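Local structure of inositol 2-dehydrogenase (4HKT) at the interface of chains A and B. The protein catalyses the NAD-dependent oxidation of myo-inositol to 2-keto-myo-inositol (scyllo-inosose), the first step of myo-inositol breakdown. Sequence-based numbering; all coordinates share one arbitrary frame. Chains: chain A/B, Inositol 2-dehydrogenase.

Contact 1: the interface of chains A and B. Residues chain A 241, 243, 247-248; chain B 152, 231-232, 234.
This patch is part of a two-fold symmetric interface between two copies of the enzyme; its twin has the chains exchanged. Strands 237-244 and 248-251 of chain A meet strand 144-152 and the loop after strand 223-229 of chain B. It joins two subunits of the deposited tetramer, although the structure alone does not show that this pairing forms in the cell. B:Arg152 reaches across with its chain extended from CG to NE and lies over A:His243. Its CD sits over one face of the imidazole, 3.8 Å from the ring centroid. The planes are 22° apart and stacked, with the guanidinium shifted off the ring onto CB. Beyond the ring, NH1 of B:Arg152 forms a salt bridge with the carboxylate OE2 of A:Glu241 at 2.8 Å. OE2 is met on its anti side, tilted out of the carboxylate plane. The same NH1 donates to the phenol OH of B:Tyr234 at 2.8 Å. The tyrosine ring also packs against A:Ala248, with CE2 3.5 Å from CB. At the imidazole edge, NE2 of A:His243 makes a weak hydrogen bond to the carbonyl O of B:Arg231. ND1 hydrogen bonds to OH of B:Tyr234 at 2.9 Å, meeting it well out of the ring plane, towards the arginine side.

Contact 2: the interface of chains A and B. Residues chain A 324-327; chain B 325-327.
Here two equivalent loops following helix 305-324 meet as a short antiparallel beta bridge about the two-fold axis, linking the C-terminal regions of two subunits of the deposited assembly. A:Arg326 and B:Arg326 form the bridge pair, and their CB atoms approach to 3.8 Å. On either side, the backbone N of A:Gln327 donates to O of B:Lys325 at 3.0 Å, and N of B:Gln327 donates to O of A:Lys325 at 3.0 Å. The side chains are less alike than the backbones. A:Arg326 is extended from CG to NE, and its guanidinium meets a glutamate of its own chain. Its NE and NH2 grip OE1 of A:Glu324 side-on, from the same face of the carboxylate plane. B:Arg326 instead bends at chi3 (58°), which brings one guanidinium face towards CB of A:Arg326. Each arginine NH1 holds a water in its guanidinium plane. Water 1 joins NH1 of B:Arg326 to O of A:Lys325, at 2.6 Å from that oxygen, and also to O of B:Gln327. Water 2 makes a similar link between NH1 of A:Arg326, O of A:Gln327 and O of B:Lys325, longer at 3.2 Å to the lysine oxygen. The site ties the subunits at the ends of their helices 305-324, by main-chain bonds, shared waters and CB packing.

Contact 3: the interface of chains A and B. Residues chain A 199, 229, 231-232, 234; chain B 145, 243-244.
This polar contact belongs to the two-fold subunit interface of a Gfo/Idh/MocA-family dehydrogenase in the deposited assembly. It pins the end of strand 223-229 of chain A and the loop after it to strands 144-152 and 237-244 of chain B. A:Arg231 meets B:Glu145 in a salt bridge across the boundary. The guanidinium grips the carboxylate end-on, NH1 to OE2 at 3.2 Å and NH2 to OE1 at 2.5 Å. The two planes are nearly coplanar, 21° apart, and OE2 uses its syn lone pair. The arginine chain is bent at chi2 and chi3 (48°), which turns its two terminal nitrogens towards the glutamate. CG1 of A:Ile199 packs on one face of this guanidinium. Water 3 connects OG of A:Ser229 at 2.9 Å to OE1 of B:Glu145 at 2.8 Å. The serine OG also accepts from the backbone N of A:Arg231. B:His243 enters beside the pair, between A:Ser229 and A:Tyr234. Its NE2 is 3.1 Å from the hydroxyl OG of A:Ser229, a hydrogen bond without a settled direction. NE2 has a weak bond to O of A:Arg231 as well. ND1 and the tyrosine OH are hydrogen bonded at 2.8 Å, but that oxygen lies 41° out of the imidazole plane and the bond is bent.

Contact 4: the interface of chains A and B. Residues chain A 212-213, 227-229; chain B 146, 148, 225.
B:Met146, modelled as selenomethionine, enters the face formed by strands 211-218 and 223-229 of chain A in this sheet-to-sheet contact. The chain is bent at chi3 (75°), which turns the terminal methyl towards A:Val212 and A:Ser213. CE lies 3.4 Å from OG of A:Ser213 and also touches the backbone O of A:Val212. The selenium rests 3.3 Å from the backbone O of A:Asn228 and borders CB of A:Ser229. Selenium and methyl both touch the chain A strands. B:Ile225 adds a second apolar contact. Its CD1 lies 3.8 Å from CB of A:Ser213 and 3.8 Å from CB of A:Ser227, reaching both strands of chain A. One polar link across the patch runs through water. Water 4 is 2.7 Å from the hydroxyl OG of A:Ser227 and 2.6 Å from OG1 of B:Thr148. The two hydroxyls themselves stand 4.4 Å apart, OG to OG1, and the water spans them. Within chain A, the amide ND2 of A:Asn228 donates to the backbone O of A:Ser227 at 3.0 Å, from above the carbonyl plane, which may help to hold the amide. The patch brings together the sheets of two subunits of the deposited tetramer, with B:Met146 and B:Ile225 packed against the serines of chain A.

Contact 1: the interface of chains A and B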
# COMPACT_ATOMS: atom_id res chain seq x y z
N GLU A 241 -6.54 14.95 2.64
CA GLU A 241 -5.19 15.03 3.11
C GLU A 241 -5.01 16.33 3.82
O GLU A 241 -5.47 17.35 3.34
CB GLU A 241 -4.23 15.01 1.95
CG GLU A 241 -2.77 14.94 2.37
CD GLU A 241 -1.82 15.03 1.18
OE1 GLU A 241 -2.26 14.92 0.03
OE2 GLU A 241 -0.63 15.23 1.38
N HIS A 243 -1.92 18.64 5.65
CA HIS A 243 -0.52 18.90 5.94
C HIS A 243 -0.48 20.00 6.97
O HIS A 243 -1.14 21.04 6.82
CB HIS A 243 0.24 19.31 4.68
CG HIS A 243 1.66 19.69 4.93
ND1 HIS A 243 2.65 18.78 5.26
CD2 HIS A 243 2.27 20.89 4.87
CE1 HIS A 243 3.80 19.41 5.40
NE2 HIS A 243 3.60 20.69 5.16
N GLY A 247 3.41 17.31 10.75
CA GLY A 247 3.32 16.13 9.91
C GLY A 247 2.05 16.22 9.08
O GLY A 247 1.47 17.28 8.97
N ALA A 248 1.61 15.11 8.54
CA ALA A 248 0.43 15.16 7.67
C ALA A 248 -0.39 13.96 7.95
O ALA A 248 0.13 12.97 8.49
CB ALA A 248 0.87 15.21 6.21
N ARG B 152 6.81 19.08 -1.48
CA ARG B 152 7.09 19.61 -0.16
C ARG B 152 8.53 19.32 0.15
O ARG B 152 8.95 18.16 0.11
CB ARG B 152 6.17 19.01 0.93
CG ARG B 152 4.68 19.23 0.65
CD ARG B 152 3.74 18.64 1.67
NE ARG B 152 2.38 18.93 1.25
CZ ARG B 152 1.32 18.17 1.45
NH1 ARG B 152 1.38 17.05 2.13
NH2 ARG B 152 0.15 18.54 0.94
N ARG B 231 8.27 22.96 4.03
CA ARG B 231 8.68 22.12 5.17
C ARG B 231 7.72 20.97 5.39
O ARG B 231 6.50 21.18 5.57
CB ARG B 231 8.75 22.94 6.47
CG ARG B 231 9.25 22.14 7.69
CD ARG B 231 8.17 21.66 8.66
NE ARG B 231 7.46 22.78 9.34
CZ ARG B 231 6.24 23.19 8.99
NH1 ARG B 231 5.59 22.57 7.99
NH2 ARG B 231 5.64 24.21 9.63
N ALA B 232 8.28 19.75 5.40
CA ALA B 232 7.56 18.52 5.73
C ALA B 232 8.46 17.67 6.62
O ALA B 232 9.56 17.30 6.19
CB ALA B 232 7.24 17.76 4.47
N TYR B 234 8.26 14.66 7.37
CA TYR B 234 8.37 13.32 6.80
C TYR B 234 9.28 13.22 5.55
O TYR B 234 9.47 12.13 4.97
CB TYR B 234 6.96 12.75 6.54
CG TYR B 234 6.01 13.70 5.85
CD1 TYR B 234 5.91 13.71 4.48
CD2 TYR B 234 5.22 14.61 6.57
CE1 TYR B 234 5.07 14.59 3.82
CE2 TYR B 234 4.36 15.50 5.93
CZ TYR B 234 4.30 15.47 4.55
OH TYR B 234 3.45 16.30 3.88

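Contact 2: the interface of chains A and B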
# COMPACT_ATOMS: atom_id res chain seq x y z
N GLU A 324 -15.74 35.47 -13.44
CA GLU A 324 -14.98 36.69 -13.45
C GLU A 324 -13.46 36.53 -13.44
O GLU A 324 -12.74 37.53 -13.40
CB GLU A 324 -15.45 37.59 -12.31
CG GLU A 324 -16.97 37.76 -12.33
CD GLU A 324 -17.47 38.78 -11.32
OE1 GLU A 324 -16.65 39.55 -10.79
OE2 GLU A 324 -18.69 38.80 -11.03
N LYS A 325 -12.98 35.28 -13.51
CA LYS A 325 -11.53 35.00 -13.62
C LYS A 325 -10.73 35.67 -12.51
O LYS A 325 -9.65 36.24 -12.74
CB LYS A 325 -10.97 35.45 -14.99
CG LYS A 325 -11.69 34.84 -16.17
CD LYS A 325 -11.35 35.59 -17.45
CE LYS A 325 -12.25 35.20 -18.61
NZ LYS A 325 -13.68 35.64 -18.50
N ARG A 326 -11.25 35.57 -11.29
CA ARG A 326 -10.62 36.24 -10.15
C ARG A 326 -11.01 35.63 -8.82
O ARG A 326 -12.00 34.91 -8.70
CB ARG A 326 -10.92 37.75 -10.15
CG ARG A 326 -12.34 38.15 -9.76
CD ARG A 326 -12.59 39.64 -9.94
NE ARG A 326 -13.96 39.98 -9.59
CZ ARG A 326 -14.39 40.34 -8.36
NH1 ARG A 326 -13.57 40.43 -7.32
NH2 ARG A 326 -15.68 40.60 -8.17
N GLN A 327 -10.21 35.96 -7.81
CA GLN A 327 -10.46 35.54 -6.47
C GLN A 327 -11.65 36.34 -5.91
O GLN A 327 -11.70 37.56 -6.06
CB GLN A 327 -9.20 35.77 -5.61
CG GLN A 327 -9.30 35.15 -4.25
CD GLN A 327 -8.07 35.49 -3.41
OE1 GLN A 327 -7.16 34.70 -3.29
NE2 GLN A 327 -8.04 36.68 -2.87
N LYS B 325 -4.76 39.29 -7.08
CA LYS B 325 -5.92 38.50 -6.69
C LYS B 325 -6.80 38.08 -7.88
O LYS B 325 -8.02 38.02 -7.77
CB LYS B 325 -6.74 39.27 -5.64
CG LYS B 325 -5.96 39.56 -4.37
CD LYS B 325 -6.91 40.06 -3.29
CE LYS B 325 -6.18 40.27 -1.99
NZ LYS B 325 -5.55 41.61 -2.00
N ARG B 326 -6.16 37.79 -9.01
CA ARG B 326 -6.88 37.34 -10.17
C ARG B 326 -6.06 36.38 -11.02
O ARG B 326 -4.85 36.25 -10.87
CB ARG B 326 -7.32 38.51 -10.99
CG ARG B 326 -6.23 39.44 -11.46
CD ARG B 326 -6.75 40.37 -12.57
NE ARG B 326 -7.90 41.14 -12.10
CZ ARG B 326 -9.18 40.99 -12.47
NH1 ARG B 326 -9.56 40.09 -13.39
NH2 ARG B 326 -10.10 41.76 -11.91
N GLN B 327 -6.77 35.76 -11.94
CA GLN B 327 -6.20 34.88 -12.89
C GLN B 327 -5.36 35.71 -13.89
O GLN B 327 -5.76 36.77 -14.30
CB GLN B 327 -7.34 34.16 -13.60
CG GLN B 327 -7.01 32.82 -14.18
CD GLN B 327 -8.25 32.21 -14.85
OE1 GLN B 327 -8.42 32.35 -16.03
NE2 GLN B 327 -9.15 31.66 -14.06
O HOH W 1 -8.41 37.74 -14.51
O HOH W 2 -10.61 39.80 -7.11

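Contact 3: the interface of chains A and B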
# COMPACT_ATOMS: atom_id res chain seq x y z
N ILE A 199 -15.97 16.11 -19.97
CA ILE A 199 -16.48 14.77 -19.90
C ILE A 199 -17.66 14.61 -20.88
O ILE A 199 -17.71 13.64 -21.64
CB ILE A 199 -16.90 14.41 -18.48
CG1 ILE A 199 -15.65 14.32 -17.61
CG2 ILE A 199 -17.67 13.10 -18.42
CD1 ILE A 199 -15.93 14.34 -16.12
N SER A 229 -14.24 15.80 -10.21
CA SER A 229 -14.52 15.33 -11.55
C SER A 229 -15.85 14.56 -11.49
O SER A 229 -16.01 13.73 -10.62
CB SER A 229 -13.45 14.38 -12.03
OG SER A 229 -13.85 13.74 -13.25
N ARG A 231 -16.69 12.10 -13.39
CA ARG A 231 -16.57 10.74 -13.95
C ARG A 231 -15.19 10.14 -13.72
O ARG A 231 -14.15 10.70 -14.16
CB ARG A 231 -16.88 10.70 -15.49
CG ARG A 231 -16.79 9.28 -16.13
CD ARG A 231 -16.01 9.22 -17.47
NE ARG A 231 -14.86 9.93 -17.15
CZ ARG A 231 -14.26 10.91 -17.77
NH1 ARG A 231 -14.42 11.27 -19.04
NH2 ARG A 231 -13.33 11.44 -17.02
N ALA A 232 -15.19 8.98 -13.10
CA ALA A 232 -14.00 8.16 -12.93
C ALA A 232 -14.30 6.67 -13.15
O ALA A 232 -15.10 6.10 -12.44
CB ALA A 232 -13.38 8.39 -11.56
N TYR A 234 -12.68 4.19 -12.37
CA TYR A 234 -12.24 3.39 -11.24
C TYR A 234 -13.12 3.52 -10.00
O TYR A 234 -12.82 2.91 -8.97
CB TYR A 234 -10.78 3.72 -10.88
CG TYR A 234 -10.46 5.19 -10.80
CD1 TYR A 234 -10.51 5.90 -9.60
CD2 TYR A 234 -10.08 5.89 -11.94
CE1 TYR A 234 -10.15 7.27 -9.56
CE2 TYR A 234 -9.75 7.24 -11.89
CZ TYR A 234 -9.79 7.92 -10.71
OH TYR A 234 -9.46 9.28 -10.77
N GLU B 145 -7.31 15.01 -18.27
CA GLU B 145 -8.30 15.99 -17.79
C GLU B 145 -7.76 16.88 -16.60
O GLU B 145 -7.80 18.10 -16.66
CB GLU B 145 -9.57 15.24 -17.38
CG GLU B 145 -10.30 14.69 -18.61
CD GLU B 145 -11.49 13.79 -18.34
OE1 GLU B 145 -11.91 13.49 -17.16
OE2 GLU B 145 -12.01 13.33 -19.40
N HIS B 243 -5.58 12.45 -13.82
CA HIS B 243 -6.89 11.88 -14.04
C HIS B 243 -7.21 12.15 -15.50
O HIS B 243 -7.04 13.26 -15.96
CB HIS B 243 -7.91 12.52 -13.13
CG HIS B 243 -9.32 12.06 -13.36
ND1 HIS B 243 -9.72 10.76 -13.14
CD2 HIS B 243 -10.42 12.73 -13.78
CE1 HIS B 243 -11.00 10.64 -13.42
NE2 HIS B 243 -11.45 11.83 -13.80
N GLY B 244 -7.64 11.10 -16.20
CA GLY B 244 -8.01 11.15 -17.62
C GLY B 244 -9.35 10.49 -17.88
O GLY B 244 -10.00 9.99 -16.94
O HOH W 3 -12.48 15.45 -15.21

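Contact 4: the interface of chains A and B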
# COMPACT_ATOMS: atom_id res chain seq x y z
N VAL A 212 -13.69 20.59 -12.12
CA VAL A 212 -13.41 21.82 -11.44
C VAL A 212 -12.29 21.75 -10.39
O VAL A 212 -12.05 20.72 -9.75
CB VAL A 212 -14.68 22.42 -10.84
CG1 VAL A 212 -15.78 22.54 -11.91
CG2 VAL A 212 -15.19 21.62 -9.64
N SER A 213 -11.60 22.88 -10.25
CA SER A 213 -10.52 23.04 -9.30
C SER A 213 -10.77 24.29 -8.49
O SER A 213 -11.17 25.32 -9.03
CB SER A 213 -9.18 23.15 -10.02
OG SER A 213 -9.01 22.08 -10.90
N SER A 227 -10.30 19.25 -5.74
CA SER A 227 -10.36 18.74 -7.11
C SER A 227 -11.64 17.89 -7.25
O SER A 227 -11.82 16.97 -6.47
CB SER A 227 -9.14 17.82 -7.38
OG SER A 227 -9.15 17.26 -8.68
N ASN A 228 -12.48 18.17 -8.25
CA ASN A 228 -13.74 17.43 -8.47
C ASN A 228 -13.82 17.04 -9.95
O ASN A 228 -13.54 17.86 -10.83
CB ASN A 228 -14.96 18.35 -8.19
CG ASN A 228 -15.36 18.47 -6.72
OD1 ASN A 228 -16.37 19.14 -6.45
ND2 ASN A 228 -14.58 17.92 -5.76
N SER A 229 -14.24 15.80 -10.21
CA SER A 229 -14.52 15.33 -11.55
C SER A 229 -15.85 14.56 -11.49
O SER A 229 -16.01 13.73 -10.62
CB SER A 229 -13.45 14.38 -12.03
OG SER A 229 -13.85 13.74 -13.25
N MSE B 146 -7.28 16.26 -15.53
CA MSE B 146 -6.96 17.01 -14.30
C MSE B 146 -5.70 16.44 -13.70
O MSE B 146 -5.59 15.24 -13.51
CB MSE B 146 -8.13 16.89 -13.31
CG MSE B 146 -9.42 17.40 -13.96
SE MSE B 146 -10.90 17.41 -12.70
CE MSE B 146 -10.24 19.01 -11.77
N THR B 148 -2.75 16.69 -10.59
CA THR B 148 -2.48 17.15 -9.24
C THR B 148 -1.01 16.84 -8.90
O THR B 148 -0.50 15.70 -9.10
CB THR B 148 -3.41 16.51 -8.18
OG1 THR B 148 -4.76 16.53 -8.64
CG2 THR B 148 -3.35 17.28 -6.85
N ILE B 225 -3.48 21.40 -10.68
CA ILE B 225 -3.39 21.98 -9.40
C ILE B 225 -2.02 21.64 -8.84
O ILE B 225 -1.58 20.48 -8.89
CB ILE B 225 -4.43 21.35 -8.48
CG1 ILE B 225 -5.83 21.55 -9.00
CG2 ILE B 225 -4.37 21.96 -7.10
CD1 ILE B 225 -6.89 20.83 -8.17
O HOH W 4 -6.76 17.60 -9.93

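The four contacts belong to one two-fold interface of the deposited assembly, and each has a twin with the chains exchanged. All distances here run between the centres of the C-alpha atoms. Contact 3 and contact 4 are about 9 Å apart, and both use A:Ser229. Contact 1 lies about 27 Å from contact 3 and 20 Å from contact 4. Contact 1 and contact 3 draw on equivalent residues, His243, Arg231, Ala232 and Tyr234, with the chains exchanged. Strand 144-152 of chain B serves contacts 1, 3 and 4. Contact 2 stands about 17 Å from contact 4 and adds a separate C-terminal attachment to the sheet-based association.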